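Local coordinates for protein major extracellular endoglucanase (Xanthomonas campestris pv. campestris, PDB 4TUF) that cleaves internal beta-1,4-glucosidic linkages in cellulose, lichenin and cereal beta-D-glucans through its glycoside hydrolase family 5 catalytic domain, at residues K15-F27 with G305-N317. Numbering follows the deposited sequence.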
loop_
_atom_site.group_PDB
_atom_site.type_symbol
_atom_site.label_atom_id
_atom_site.label_comp_id
_atom_site.label_asym_id
_atom_site.label_seq_id
_atom_site.Cartn_x
_atom_site.Cartn_y
_atom_site.Cartn_z
ATOM N N LYS A 15 17.505 4.880 -14.147
ATOM C CA LYS A 15 17.313 3.456 -14.407
ATOM C C LYS A 15 15.922 3.024 -13.945
ATOM O O LYS A 15 15.391 3.559 -12.971
ATOM C CB LYS A 15 18.397 2.624 -13.711
ATOM N N VAL A 16 15.330 2.063 -14.652
ATOM C CA VAL A 16 13.980 1.613 -14.328
ATOM C C VAL A 16 13.950 0.816 -13.025
ATOM O O VAL A 16 14.721 -0.118 -12.831
ATOM C CB VAL A 16 13.375 0.756 -15.464
ATOM C CG1 VAL A 16 12.159 -0.017 -14.970
ATOM C CG2 VAL A 16 12.995 1.635 -16.641
ATOM N N VAL A 17 13.049 1.213 -12.137
ATOM C CA VAL A 17 12.837 0.544 -10.866
ATOM C C VAL A 17 11.677 -0.446 -10.961
ATOM O O VAL A 17 10.627 -0.126 -11.508
ATOM C CB VAL A 17 12.543 1.575 -9.754
ATOM C CG1 VAL A 17 12.095 0.889 -8.479
ATOM C CG2 VAL A 17 13.764 2.461 -9.516
ATOM N N GLN A 18 11.871 -1.652 -10.441
ATOM C CA GLN A 18 10.778 -2.614 -10.345
ATOM C C GLN A 18 10.488 -2.925 -8.885
ATOM O O GLN A 18 11.375 -3.354 -8.145
ATOM C CB GLN A 18 11.108 -3.899 -11.092
ATOM C CG GLN A 18 9.979 -4.904 -11.060
ATOM C CD GLN A 18 10.404 -6.274 -11.535
ATOM O OE1 GLN A 18 11.590 -6.529 -11.758
ATOM N NE2 GLN A 18 9.435 -7.170 -11.687
ATOM N N LEU A 19 9.246 -2.710 -8.470
ATOM C CA LEU A 19 8.894 -2.868 -7.067
ATOM C C LEU A 19 8.369 -4.259 -6.764
ATOM O O LEU A 19 7.178 -4.526 -6.890
ATOM C CB LEU A 19 7.864 -1.823 -6.660
ATOM C CG LEU A 19 8.324 -0.388 -6.890
ATOM C CD1 LEU A 19 7.181 0.561 -6.632
ATOM C CD2 LEU A 19 9.514 -0.065 -6.003
ATOM N N LYS A 20 9.276 -5.147 -6.376
ATOM C CA LYS A 20 8.905 -6.459 -5.874
ATOM C C LYS A 20 8.553 -6.300 -4.400
ATOM O O LYS A 20 9.375 -6.555 -3.521
ATOM C CB LYS A 20 10.048 -7.452 -6.070
ATOM C CG LYS A 20 10.730 -7.347 -7.430
ATOM C CD LYS A 20 11.936 -8.266 -7.506
ATOM C CE LYS A 20 12.805 -7.942 -8.703
ATOM N NZ LYS A 20 13.976 -8.866 -8.831
ATOM N N GLY A 21 7.328 -5.864 -4.133
ATOM C CA GLY A 21 6.998 -5.343 -2.821
ATOM C C GLY A 21 6.118 -6.182 -1.921
ATOM O O GLY A 21 5.506 -7.171 -2.345
ATOM N N VAL A 22 6.063 -5.767 -0.659
ATOM C CA VAL A 22 5.206 -6.386 0.335
ATOM C C VAL A 22 4.869 -5.340 1.399
ATOM O O VAL A 22 5.651 -4.425 1.644
ATOM C CB VAL A 22 5.879 -7.631 0.967
ATOM C CG1 VAL A 22 7.100 -7.230 1.781
ATOM C CG2 VAL A 22 4.889 -8.419 1.818
ATOM N N ASN A 23 3.689 -5.457 2.000
ATOM C CA ASN A 23 3.284 -4.594 3.108
ATOM C C ASN A 23 3.811 -5.079 4.457
ATOM O O ASN A 23 3.718 -6.263 4.774
ATOM C CB ASN A 23 1.761 -4.502 3.178
ATOM C CG ASN A 23 1.172 -3.647 2.077
ATOM O OD1 ASN A 23 0.918 -2.455 2.272
ATOM N ND2 ASN A 23 0.948 -4.250 0.910
ATOM N N VAL A 24 4.352 -4.156 5.247
ATOM C CA VAL A 24 4.854 -4.467 6.585
ATOM C C VAL A 24 4.130 -3.612 7.620
ATOM O O VAL A 24 4.466 -2.442 7.791
ATOM C CB VAL A 24 6.368 -4.212 6.698
ATOM C CG1 VAL A 24 6.866 -4.607 8.079
ATOM C CG2 VAL A 24 7.124 -4.970 5.612
ATOM N N PHE A 25 3.146 -4.177 8.317
ATOM C CA PHE A 25 2.274 -3.456 9.242
ATOM C C PHE A 25 2.822 -3.375 10.660
ATOM O O PHE A 25 3.721 -4.131 11.028
ATOM C CB PHE A 25 0.895 -4.125 9.292
ATOM C CG PHE A 25 0.078 -3.925 8.052
ATOM C CD1 PHE A 25 0.306 -4.690 6.929
ATOM C CD2 PHE A 25 -0.921 -2.966 8.010
ATOM C CE1 PHE A 25 -0.441 -4.497 5.790
ATOM C CE2 PHE A 25 -1.671 -2.775 6.873
ATOM C CZ PHE A 25 -1.433 -3.542 5.761
ATOM N N GLY A 26 2.224 -2.503 11.464
ATOM C CA GLY A 26 2.571 -2.361 12.860
ATOM C C GLY A 26 2.591 -0.901 13.272
ATOM O O GLY A 26 1.982 -0.526 14.276
ATOM N N PHE A 27 3.277 -0.072 12.486
ATOM C CA PHE A 27 3.468 1.336 12.830
ATOM C C PHE A 27 2.166 2.139 12.796
ATOM O O PHE A 27 2.142 3.302 13.198
ATOM C CB PHE A 27 4.491 1.989 11.891
ATOM C CG PHE A 27 5.924 1.641 12.202
ATOM C CD1 PHE A 27 6.549 2.162 13.323
ATOM C CD2 PHE A 27 6.648 0.805 11.366
ATOM C CE1 PHE A 27 7.863 1.847 13.612
ATOM C CE2 PHE A 27 7.962 0.487 11.648
ATOM C CZ PHE A 27 8.572 1.008 12.774
ATOM N N GLY A 305 0.931 -5.835 -18.615
ATOM C CA GLY A 305 2.282 -5.307 -18.582
ATOM C C GLY A 305 2.721 -4.918 -17.184
ATOM O O GLY A 305 3.693 -4.181 -17.012
ATOM N N ILE A 306 2.002 -5.421 -16.185
ATOM C CA ILE A 306 2.289 -5.117 -14.790
ATOM C C ILE A 306 3.003 -6.269 -14.093
ATOM O O ILE A 306 2.463 -7.367 -14.000
ATOM C CB ILE A 306 1.002 -4.810 -14.014
ATOM C CG1 ILE A 306 0.203 -3.706 -14.713
ATOM C CG2 ILE A 306 1.329 -4.451 -12.570
ATOM C CD1 ILE A 306 -1.162 -3.464 -14.095
ATOM N N ASN A 307 4.211 -6.022 -13.599
ATOM C CA ASN A 307 4.945 -7.054 -12.872
ATOM C C ASN A 307 5.486 -6.543 -11.540
ATOM O O ASN A 307 6.589 -6.903 -11.122
ATOM C CB ASN A 307 6.087 -7.618 -13.734
ATOM C CG ASN A 307 7.071 -6.554 -14.193
ATOM O OD1 ASN A 307 7.095 -5.435 -13.680
ATOM N ND2 ASN A 307 7.903 -6.911 -15.164
ATOM N N GLN A 308 4.699 -5.699 -10.880
ATOM C CA GLN A 308 5.088 -5.130 -9.597
ATOM C C GLN A 308 3.876 -4.747 -8.770
ATOM O O GLN A 308 2.754 -4.705 -9.269
ATOM C CB GLN A 308 5.985 -3.909 -9.795
ATOM C CG GLN A 308 5.396 -2.836 -10.691
ATOM C CD GLN A 308 6.336 -1.663 -10.865
ATOM O OE1 GLN A 308 7.270 -1.485 -10.084
ATOM N NE2 GLN A 308 6.096 -0.854 -11.889
ATOM N N GLY A 309 4.114 -4.463 -7.498
ATOM C CA GLY A 309 3.041 -4.165 -6.573
ATOM C C GLY A 309 3.455 -4.542 -5.169
ATOM O O GLY A 309 4.599 -4.938 -4.941
ATOM N N PHE A 310 2.529 -4.419 -4.225
ATOM C CA PHE A 310 2.830 -4.696 -2.829
ATOM C C PHE A 310 1.877 -5.737 -2.264
ATOM O O PHE A 310 0.703 -5.448 -2.019
ATOM C CB PHE A 310 2.758 -3.411 -2.007
ATOM C CG PHE A 310 3.799 -2.392 -2.383
ATOM C CD1 PHE A 310 3.558 -1.475 -3.389
ATOM C CD2 PHE A 310 5.025 -2.360 -1.733
ATOM C CE1 PHE A 310 4.519 -0.542 -3.736
ATOM C CE2 PHE A 310 5.989 -1.433 -2.080
ATOM C CZ PHE A 310 5.736 -0.523 -3.080
ATOM N N TYR A 311 2.386 -6.949 -2.059
ATOM C CA TYR A 311 1.590 -8.028 -1.487
ATOM C C TYR A 311 1.118 -7.724 -0.065
ATOM O O TYR A 311 1.807 -7.047 0.696
ATOM C CB TYR A 311 2.390 -9.333 -1.488
ATOM C CG TYR A 311 1.525 -10.552 -1.291
ATOM C CD1 TYR A 311 0.741 -11.042 -2.330
ATOM C CD2 TYR A 311 1.473 -11.206 -0.067
ATOM C CE1 TYR A 311 -0.062 -12.154 -2.159
ATOM C CE2 TYR A 311 0.670 -12.321 0.112
ATOM C CZ TYR A 311 -0.094 -12.788 -0.938
ATOM O OH TYR A 311 -0.892 -13.896 -0.771
ATOM N N TRP A 312 -0.065 -8.215 0.286
ATOM C CA TRP A 312 -0.614 -8.094 1.631
ATOM C C TRP A 312 -0.726 -9.478 2.272
ATOM O O TRP A 312 -1.590 -10.258 1.862
ATOM C CB TRP A 312 -1.992 -7.424 1.566
ATOM C CG TRP A 312 -2.611 -7.084 2.885
ATOM C CD1 TRP A 312 -2.023 -6.412 3.906
ATOM C CD2 TRP A 312 -3.957 -7.357 3.307
ATOM N NE1 TRP A 312 -2.904 -6.266 4.953
ATOM C CE2 TRP A 312 -4.099 -6.836 4.607
ATOM C CE3 TRP A 312 -5.044 -8.007 2.721
ATOM C CZ2 TRP A 312 -5.290 -6.937 5.329
ATOM C CZ3 TRP A 312 -6.230 -8.094 3.437
ATOM C CH2 TRP A 312 -6.340 -7.571 4.726
ATOM N N SER A 313 0.106 -9.798 3.264
ATOM C CA SER A 313 1.137 -8.917 3.808
ATOM C C SER A 313 2.348 -9.732 4.240
ATOM O O SER A 313 2.389 -10.945 4.051
ATOM C CB SER A 313 0.609 -8.142 5.009
ATOM O OG SER A 313 0.242 -9.042 6.040
ATOM N N TRP A 314 3.326 -9.070 4.843
ATOM C CA TRP A 314 4.444 -9.777 5.449
ATOM C C TRP A 314 3.972 -10.533 6.685
ATOM O O TRP A 314 4.142 -11.744 6.789
ATOM C CB TRP A 314 5.567 -8.806 5.824
ATOM C CG TRP A 314 6.730 -9.462 6.508
ATOM C CD1 TRP A 314 7.115 -9.307 7.809
ATOM C CD2 TRP A 314 7.658 -10.381 5.921
ATOM N NE1 TRP A 314 8.227 -10.072 8.069
ATOM C CE2 TRP A 314 8.581 -10.741 6.926
ATOM C CE3 TRP A 314 7.797 -10.938 4.643
ATOM C CZ2 TRP A 314 9.627 -11.634 6.693
ATOM C CZ3 TRP A 314 8.837 -11.823 4.413
ATOM C CH2 TRP A 314 9.737 -12.164 5.434
ATOM N N ASN A 315 3.356 -9.796 7.591
ATOM C CA ASN A 315 2.887 -10.310 8.863
ATOM C C ASN A 315 1.773 -11.335 8.736
ATOM O O ASN A 315 0.867 -11.179 7.933
ATOM C CB ASN A 315 2.400 -9.157 9.745
ATOM C CG ASN A 315 3.158 -7.865 9.503
ATOM O OD1 ASN A 315 3.088 -7.282 8.430
ATOM N ND2 ASN A 315 3.884 -7.415 10.509
ATOM N N PRO A 316 1.842 -12.371 9.560
ATOM C CA PRO A 316 0.796 -13.367 9.663
ATOM C C PRO A 316 -0.481 -12.840 10.245
ATOM O O PRO A 316 -1.546 -13.296 9.866
ATOM C CB PRO A 316 1.393 -14.379 10.614
ATOM C CG PRO A 316 2.507 -13.694 11.260
ATOM C CD PRO A 316 3.058 -12.853 10.196
ATOM N N ASN A 317 -0.360 -11.969 11.237
ATOM C CA ASN A 317 -1.514 -11.591 12.014
ATOM C C ASN A 317 -2.289 -10.490 11.338
ATOM O O ASN A 317 -2.536 -9.433 11.909
ATOM C CB ASN A 317 -1.089 -11.152 13.413
ATOM C CG ASN A 317 -0.218 -9.920 13.394
ATOM O OD1 ASN A 317 0.403 -9.607 12.387
ATOM N ND2 ASN A 317 -0.169 -9.213 14.510
#
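Asn-23 turns its amide across to the neighbouring strand, so that ND2 reaches Tyr-311 O at 2.9 Å, the acceptor lying in the plane of the amide. That oxygen is gripped twice: Asn-23 N meets it head-on at 2.8 Å, whereas ND2 descends from above the carbonyl plane. With CG beside its own backbone N (chi1 -74°), Asn-23 can bring both donors to one carbonyl. ND2 also bonds Gly-277 O and OD1 receives Arg-58 NH1, which fixes the rotation of this buried amide close to Glu-278, the probable nucleophile.

Gly-21 lies against the ring of Phe-310, whose CD2 comes 3.7 Å from Gly-21 CA. The CZ end of the same ring meets Leu-19 CD1. On the other face of the sheet Val-22 directs CG2 toward CB of Tyr-311 and of Trp-314, while the Tyr-311 hydroxyl bonds Gln-294.

Strands 20-23 and 309-311 run parallel in sense, with axes inclined at 42°, and their ladder joins the first and last strands of the TIM barrel, closing the cylinder. Phe-310 and Leu-19 point into its interior; Tyr-311 faces helix 334-344.

Beyond the ladder each end is held by amide side chains. Gln-308, extended past CG, offers OE1 to Leu-19 N at 2.8 Å, and Gln-18 NE2 bonds Asn-307 O at 2.9 Å as well as Trp-344 O. At the catalytic end, Asn-315 OD1 takes Phe-25 N at 3.1 Å, and its ND2 makes a weak bond back to Phe-25 O. The rings of Phe-25 and Trp-312 come together obliquely, though the detail is doubtful because both have alternate conformers. A cis peptide joins Trp-312 to Ser-313, and the side chain of Trp-312 lies about 7 Å from that of Glu-157, the probable proton donor.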